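Local coordinates for protein transcription regulator (Haloarcula marismortui ATCC 43049, PDB 3CRJ) that probably binds cis-regulatory DNA as a TetR-family transcription factor, through an N-terminal helix-turn-helix, and likely acts as a repressor, at the interface of chains A and B. Coordinates in Å, arbitrary orientation; residue numbers count along the deposited sequence, not the author numbering. Chains: chain A/B, Transcription regulator.

Contact 1: the interface of chains A and B. Residues chain A 114, 117, 124, 127, 131, 168; chain B 173, 176-177.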
# COMPACT_ATOMS: atom_id res chain seq x y z
N ARG A 114 -4.66 5.57 5.53
CA ARG A 114 -4.52 4.12 5.62
C ARG A 114 -3.45 3.73 6.60
O ARG A 114 -3.61 2.78 7.37
CB ARG A 114 -4.20 3.48 4.28
CG ARG A 114 -5.40 3.24 3.42
CD ARG A 114 -5.02 2.46 2.16
NE ARG A 114 -6.02 2.59 1.10
CZ ARG A 114 -5.96 3.50 0.14
NH1 ARG A 114 -4.95 4.39 0.10
NH2 ARG A 114 -6.92 3.54 -0.80
N ALA A 117 -4.88 3.63 10.11
CA ALA A 117 -5.87 2.63 10.49
C ALA A 117 -5.56 1.83 11.77
O ALA A 117 -6.47 1.53 12.52
CB ALA A 117 -6.18 1.70 9.32
N SER A 124 -10.12 2.25 10.26
CA SER A 124 -9.93 0.82 10.05
C SER A 124 -11.23 0.14 9.63
O SER A 124 -11.27 -0.52 8.59
CB SER A 124 -9.37 0.16 11.30
OG SER A 124 -9.03 -1.18 11.01
N PHE A 127 -12.07 1.28 5.95
CA PHE A 127 -11.23 0.73 4.90
C PHE A 127 -11.50 -0.75 4.71
O PHE A 127 -11.30 -1.28 3.62
CB PHE A 127 -9.76 0.90 5.27
CG PHE A 127 -9.21 2.29 5.07
CD1 PHE A 127 -9.22 2.89 3.81
CD2 PHE A 127 -8.64 2.98 6.14
CE1 PHE A 127 -8.72 4.17 3.64
CE2 PHE A 127 -8.11 4.28 5.96
CZ PHE A 127 -8.16 4.87 4.72
N ASP A 131 -12.85 -2.48 1.27
CA ASP A 131 -12.28 -3.74 0.84
C ASP A 131 -13.34 -4.83 0.67
O ASP A 131 -13.37 -5.45 -0.39
CB ASP A 131 -11.19 -4.16 1.80
CG ASP A 131 -10.39 -5.33 1.29
OD1 ASP A 131 -9.78 -5.26 0.20
OD2 ASP A 131 -10.35 -6.33 2.02
N ASP A 168 -4.21 -3.06 -4.25
CA ASP A 168 -3.57 -2.30 -3.20
C ASP A 168 -2.09 -2.06 -3.46
O ASP A 168 -1.56 -1.07 -2.99
CB ASP A 168 -3.82 -2.89 -1.81
CG ASP A 168 -5.25 -2.60 -1.32
OD1 ASP A 168 -5.77 -1.48 -1.55
OD2 ASP A 168 -5.87 -3.51 -0.72
N ARG B 173 -1.71 -4.31 2.77
CA ARG B 173 -2.90 -5.00 3.23
C ARG B 173 -2.70 -5.65 4.58
O ARG B 173 -3.61 -5.67 5.39
CB ARG B 173 -3.35 -6.00 2.20
CG ARG B 173 -3.90 -5.37 0.97
CD ARG B 173 -4.36 -6.42 -0.02
NE ARG B 173 -5.38 -7.31 0.54
CZ ARG B 173 -6.68 -7.04 0.56
NH1 ARG B 173 -7.12 -5.88 0.07
NH2 ARG B 173 -7.55 -7.91 1.06
N MSE B 176 -3.11 -2.69 7.04
CA MSE B 176 -4.36 -1.94 6.93
C MSE B 176 -5.51 -2.81 7.45
O MSE B 176 -6.37 -2.33 8.19
CB MSE B 176 -4.59 -1.49 5.48
CG MSE B 176 -5.52 -0.30 5.28
SE MSE B 176 -6.32 -0.21 3.45
CE MSE B 176 -6.87 -2.07 3.16
N LEU B 177 -5.48 -4.09 7.10
CA LEU B 177 -6.50 -5.03 7.55
C LEU B 177 -6.01 -5.85 8.74
O LEU B 177 -6.68 -6.78 9.17
CB LEU B 177 -6.92 -5.97 6.41
CG LEU B 177 -7.14 -5.30 5.05
CD1 LEU B 177 -7.15 -6.35 3.95
CD2 LEU B 177 -8.39 -4.39 5.01
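B:Arg173 is the side chain to follow here, since it crosses from helix 156-176 of one subunit to two carboxylates of the other. Its CB leads to a CG placed anti to the carbonyl carbon (chi1 -70°), and CG packs against A:Asp168 CB at 3.7 Å. CG and CD cross over the aspartate, both near its OD2 and CB. NE stays 4.0 Å from A:Asp168 OD2, and CZ lies near both carboxylates. The bend at chi3 (58°) brings NH1 between the two aspartates, while B:Leu177 CD1 sits over one guanidinium face, toward the rim. At the tip, NH1 carries two salt bridges to chain A. It donates almost straight to A:Asp131 OD1 at 2.7 Å (176° at H), reaching that oxygen from above its carboxylate plane. It also donates to A:Asp168 OD2 at 2.8 Å, nearly along the C-O axis, with the two flat groups close to coplanar. Both acceptors lie in the guanidinium plane, which fixes its rotation. The paired negative charges would be expected to favour a charged arginine.

Next to this polar cluster, selenomethionine B:Met176 lies side by side with A:Arg114, its SE against the aliphatic CG and CD. A:Phe127 crosses it at about a right angle, and A:Arg114 CG lies over one ring face, toward the rim. The patch joins the end of B helix 156-176 to A helices 104-115, 121-148 and 156-176, within the C-terminal part, which in TetR-family regulators usually carries the dimer contact.

Contact 2: the interface of chains A and B. Residues chain A 165-166, 168-170, 172-173; chain B 165-166, 168-170, 172-173, 182, 186.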
# COMPACT_ATOMS: atom_id res chain seq x y z
N THR A 165 -4.77 -7.74 -3.84
CA THR A 165 -3.41 -7.41 -3.52
C THR A 165 -2.80 -6.55 -4.61
O THR A 165 -2.24 -5.48 -4.33
CB THR A 165 -2.56 -8.66 -3.26
OG1 THR A 165 -3.16 -9.43 -2.21
CG2 THR A 165 -1.15 -8.25 -2.86
N ILE A 166 -2.96 -7.00 -5.85
CA ILE A 166 -2.55 -6.22 -7.02
C ILE A 166 -3.13 -4.81 -6.88
O ILE A 166 -2.38 -3.85 -6.89
CB ILE A 166 -2.94 -6.93 -8.37
CG1 ILE A 166 -2.14 -8.22 -8.50
CG2 ILE A 166 -2.74 -6.03 -9.59
CD1 ILE A 166 -2.78 -9.25 -9.39
N ASP A 168 -4.21 -3.06 -4.25
CA ASP A 168 -3.57 -2.30 -3.20
C ASP A 168 -2.09 -2.06 -3.46
O ASP A 168 -1.56 -1.07 -2.99
CB ASP A 168 -3.82 -2.89 -1.81
CG ASP A 168 -5.25 -2.60 -1.32
OD1 ASP A 168 -5.77 -1.48 -1.55
OD2 ASP A 168 -5.87 -3.51 -0.72
N GLY A 169 -1.44 -2.95 -4.21
CA GLY A 169 -0.06 -2.73 -4.59
C GLY A 169 0.08 -1.46 -5.41
O GLY A 169 0.90 -0.58 -5.11
N ALA A 170 -0.74 -1.39 -6.45
CA ALA A 170 -0.75 -0.27 -7.37
C ALA A 170 -0.98 1.05 -6.64
O ALA A 170 -0.29 2.02 -6.92
CB ALA A 170 -1.83 -0.49 -8.41
N THR A 172 -0.37 1.96 -3.58
CA THR A 172 0.74 2.33 -2.73
C THR A 172 1.90 2.82 -3.57
O THR A 172 2.52 3.85 -3.25
CB THR A 172 1.20 1.16 -1.86
OG1 THR A 172 0.07 0.58 -1.22
CG2 THR A 172 2.13 1.63 -0.78
N ARG A 173 2.21 2.09 -4.65
CA ARG A 173 3.38 2.39 -5.45
C ARG A 173 3.13 3.64 -6.28
O ARG A 173 4.07 4.37 -6.61
CB ARG A 173 3.76 1.22 -6.35
CG ARG A 173 4.10 -0.07 -5.63
CD ARG A 173 4.43 -1.21 -6.63
NE ARG A 173 5.49 -0.81 -7.55
CZ ARG A 173 6.78 -0.85 -7.26
NH1 ARG A 173 7.20 -1.29 -6.08
NH2 ARG A 173 7.67 -0.44 -8.16
N THR B 165 4.33 -5.15 -7.41
CA THR B 165 3.00 -4.71 -7.10
C THR B 165 2.42 -5.69 -6.08
O THR B 165 1.96 -5.28 -5.02
CB THR B 165 2.18 -4.62 -8.38
OG1 THR B 165 2.86 -3.71 -9.24
CG2 THR B 165 0.80 -4.07 -8.14
N ILE B 166 2.49 -6.98 -6.38
CA ILE B 166 2.03 -8.00 -5.44
C ILE B 166 2.71 -7.83 -4.04
O ILE B 166 2.01 -7.83 -3.01
CB ILE B 166 2.22 -9.42 -6.02
CG1 ILE B 166 1.31 -9.60 -7.23
CG2 ILE B 166 1.96 -10.49 -4.99
CD1 ILE B 166 1.81 -10.68 -8.19
N ASP B 168 4.22 -5.18 -2.63
CA ASP B 168 3.79 -3.93 -1.98
C ASP B 168 2.33 -3.94 -1.49
O ASP B 168 2.04 -3.48 -0.39
CB ASP B 168 4.10 -2.70 -2.85
CG ASP B 168 5.57 -2.26 -2.75
OD1 ASP B 168 6.18 -2.33 -1.66
OD2 ASP B 168 6.14 -1.83 -3.78
N GLY B 169 1.44 -4.50 -2.28
CA GLY B 169 0.05 -4.67 -1.84
C GLY B 169 -0.04 -5.52 -0.58
O GLY B 169 -0.80 -5.18 0.34
N ALA B 170 0.74 -6.60 -0.53
CA ALA B 170 0.81 -7.47 0.66
C ALA B 170 1.24 -6.71 1.90
O ALA B 170 0.67 -6.88 2.97
CB ALA B 170 1.73 -8.64 0.42
N THR B 172 1.01 -3.49 2.49
CA THR B 172 -0.07 -2.55 2.78
C THR B 172 -1.25 -3.25 3.42
O THR B 172 -1.74 -2.84 4.49
CB THR B 172 -0.55 -1.86 1.50
OG1 THR B 172 0.55 -1.19 0.88
CG2 THR B 172 -1.66 -0.87 1.79
N ARG B 173 -1.71 -4.31 2.77
CA ARG B 173 -2.90 -5.00 3.23
C ARG B 173 -2.70 -5.65 4.58
O ARG B 173 -3.61 -5.67 5.39
CB ARG B 173 -3.35 -6.00 2.20
CG ARG B 173 -3.90 -5.37 0.97
CD ARG B 173 -4.36 -6.42 -0.02
NE ARG B 173 -5.38 -7.31 0.54
CZ ARG B 173 -6.68 -7.04 0.56
NH1 ARG B 173 -7.12 -5.88 0.07
NH2 ARG B 173 -7.55 -7.91 1.06
N GLU B 182 -2.01 -12.13 5.29
CA GLU B 182 -2.12 -11.36 4.09
C GLU B 182 -0.82 -11.46 3.26
O GLU B 182 -0.83 -11.42 2.01
CB GLU B 182 -2.44 -9.94 4.53
CG GLU B 182 -3.02 -9.02 3.50
CD GLU B 182 -4.46 -9.29 3.18
OE1 GLU B 182 -4.75 -9.52 2.00
OE2 GLU B 182 -5.30 -9.26 4.09
N ALA B 186 -0.31 -13.62 -0.57
CA ALA B 186 0.54 -12.94 -1.57
C ALA B 186 1.72 -13.78 -2.02
O ALA B 186 2.17 -13.67 -3.16
CB ALA B 186 1.02 -11.61 -1.02
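Helix 156-176 of each subunit meets its twin at a glycine crossing, where A:Gly169 CA and B:Gly169 CA are 3.4 Å apart. With no side chain at this position, backbone packs on backbone. Flanking the crossing, A:Thr165 turns its methyl CG2, anti to the backbone N, toward B:Ile166 O and B:Ala170 N, and B:Thr165 does the same in reverse. The hydroxyl OG1 of A:Thr165 stays near B:Arg173 CD. On one side of the glycines, the isoleucines lie side by side, A:Ile166 CG1 to B:Ile166 CG1 at 3.9 Å. On the opposite side of the glycines, A:Thr172 OG1 and B:Thr172 OG1 hydrogen-bond tip to tip at 2.8 Å. A:Arg173 NH1 forms a salt bridge with B:Asp168 OD2 at 2.6 Å, nearly along its C-O axis, the planes 16° apart.

In the second shell, A:Thr172 OG1 lies 2.9 Å from A:Asp168 O, in the carbonyl plane; B:Thr172 OG1 lies 3.0 Å from B:Asp168 O, 35° above it. At any moment one hydroxyl would have to turn its hydrogen to its partner; the structure does not show which. Farther out, B:Glu182 of helix 181-198 steadies B:Arg173: B:Arg173 NE donates to B:Glu182 OE1 at 2.7 Å (165° at H), arriving from above the carboxylate plane.

Contact 3: the interface of chains A and B. Residues chain A 30-32, 108, 112, 175; chain B 116, 118-119.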
# COMPACT_ATOMS: atom_id res chain seq x y z
N HIS A 30 -4.24 20.24 1.10
CA HIS A 30 -3.42 20.24 2.31
C HIS A 30 -2.89 18.90 2.76
O HIS A 30 -2.00 18.86 3.62
CB HIS A 30 -4.18 20.82 3.48
CG HIS A 30 -4.61 22.23 3.26
ND1 HIS A 30 -3.72 23.27 3.15
CD2 HIS A 30 -5.85 22.77 3.14
CE1 HIS A 30 -4.38 24.40 2.98
NE2 HIS A 30 -5.68 24.13 2.96
N GLY A 31 -3.44 17.82 2.21
CA GLY A 31 -3.12 16.48 2.67
C GLY A 31 -3.83 16.18 3.98
O GLY A 31 -4.52 17.03 4.54
N TYR A 32 -3.65 14.96 4.48
CA TYR A 32 -4.27 14.59 5.74
C TYR A 32 -3.71 15.39 6.92
O TYR A 32 -4.46 16.04 7.62
CB TYR A 32 -4.19 13.08 6.03
CG TYR A 32 -4.67 12.78 7.42
CD1 TYR A 32 -6.03 12.78 7.73
CD2 TYR A 32 -3.76 12.54 8.45
CE1 TYR A 32 -6.47 12.54 9.03
CE2 TYR A 32 -4.20 12.31 9.75
CZ TYR A 32 -5.55 12.31 10.03
OH TYR A 32 -5.98 12.08 11.31
N VAL A 108 -2.39 10.67 -2.09
CA VAL A 108 -1.48 10.94 -0.98
C VAL A 108 -2.25 10.94 0.35
O VAL A 108 -1.89 10.23 1.28
CB VAL A 108 -0.77 12.30 -1.15
CG1 VAL A 108 -0.06 12.74 0.13
CG2 VAL A 108 0.17 12.28 -2.37
N GLU A 112 -1.96 8.26 3.70
CA GLU A 112 -1.69 8.78 5.03
C GLU A 112 -2.73 8.22 5.97
O GLU A 112 -2.41 7.73 7.05
CB GLU A 112 -1.74 10.31 5.07
CG GLU A 112 -0.69 11.05 4.29
CD GLU A 112 -0.86 12.56 4.39
OE1 GLU A 112 -1.26 13.18 3.38
OE2 GLU A 112 -0.62 13.14 5.48
N VAL A 175 1.46 6.29 -5.27
CA VAL A 175 1.79 7.43 -4.42
C VAL A 175 3.25 7.39 -4.00
O VAL A 175 3.97 8.39 -4.19
CB VAL A 175 0.78 7.71 -3.23
CG1 VAL A 175 0.10 6.53 -2.83
CG2 VAL A 175 1.47 8.32 -2.04
N GLN B 116 4.74 9.35 4.22
CA GLN B 116 5.48 10.61 4.33
C GLN B 116 6.36 10.89 3.13
O GLN B 116 6.72 12.01 2.88
CB GLN B 116 6.34 10.63 5.58
CG GLN B 116 5.60 10.80 6.85
CD GLN B 116 4.52 11.82 6.71
OE1 GLN B 116 3.40 11.52 6.29
NE2 GLN B 116 4.84 13.06 7.06
N PRO B 118 5.82 11.43 0.07
CA PRO B 118 5.43 12.65 -0.65
C PRO B 118 5.70 13.92 0.12
O PRO B 118 5.61 14.98 -0.46
CB PRO B 118 3.91 12.50 -0.82
CG PRO B 118 3.62 11.07 -0.54
CD PRO B 118 4.63 10.64 0.45
N TYR B 119 6.00 13.86 1.41
CA TYR B 119 6.30 15.11 2.10
C TYR B 119 7.78 15.33 2.34
O TYR B 119 8.18 16.46 2.54
CB TYR B 119 5.51 15.26 3.40
CG TYR B 119 4.03 15.30 3.14
CD1 TYR B 119 3.34 14.12 2.96
CD2 TYR B 119 3.33 16.50 3.07
CE1 TYR B 119 1.98 14.11 2.71
CE2 TYR B 119 1.96 16.50 2.82
CZ TYR B 119 1.29 15.30 2.64
OH TYR B 119 -0.07 15.23 2.38
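A:Gly31 follows helix 12-30 with a positive phi (phi 77°, psi 178°), and the chain turns there so that the amide of A:Tyr32 faces helix 104-115. The hydroxyl of B:Tyr119 comes in beside this turn, 3.3 Å from A:Gly31 CA. Its ring is carried by a CG anti to the carbonyl carbon and reaches across to A:Glu112, whose chain is extended beyond CG. The two side chains cross at about a right angle, with carboxylate and ring planes 63° apart. B:Tyr119 OH donates to A:Glu112 OE1 at 2.6 Å, from above the carboxylate plane. The same oxygen accepts from A:Tyr32 N at 3.2 Å, again from above the plane, so OE1 is gripped by two donors.

A:Val108 CG1 crosses obliquely by the CE1 side of B:Tyr119, at 3.6 Å from CE1. A:Val108 and B:Pro118 slide past each other in opposite directions, and B:Pro118 CG meets A:Val175 CG2 at 3.8 Å. An alanine in place of A:Glu112 would remove the acceptor of both bonds and would probably loosen B:Tyr119 as well as the turn after helix 12-30.

One carboxylate on helix 104-115 thus holds both its own subunit's turn and the partner's tyrosine, which may help set how the DNA-binding region is held in the dimer.

Contact 1 and contact 2 are neighbours, their C-alpha centres about 11 Å apart, and share A:Asp168 and B:Arg173. Contact 3 lies toward the N-terminal part; its C-alpha centre is about 16 Å from that of contact 1 and about 18 Å from that of contact 2. Helix 156-176 of chain A contributes to all three, and helix 104-115 of chain A to contacts 1 and 3. The two-fold symmetry repeats each patch with the chains exchanged. Dimerisation is usual in TetR regulators, so this interface is plausibly the biological one; its continuity could couple subunit packing to the placement of the DNA-binding units.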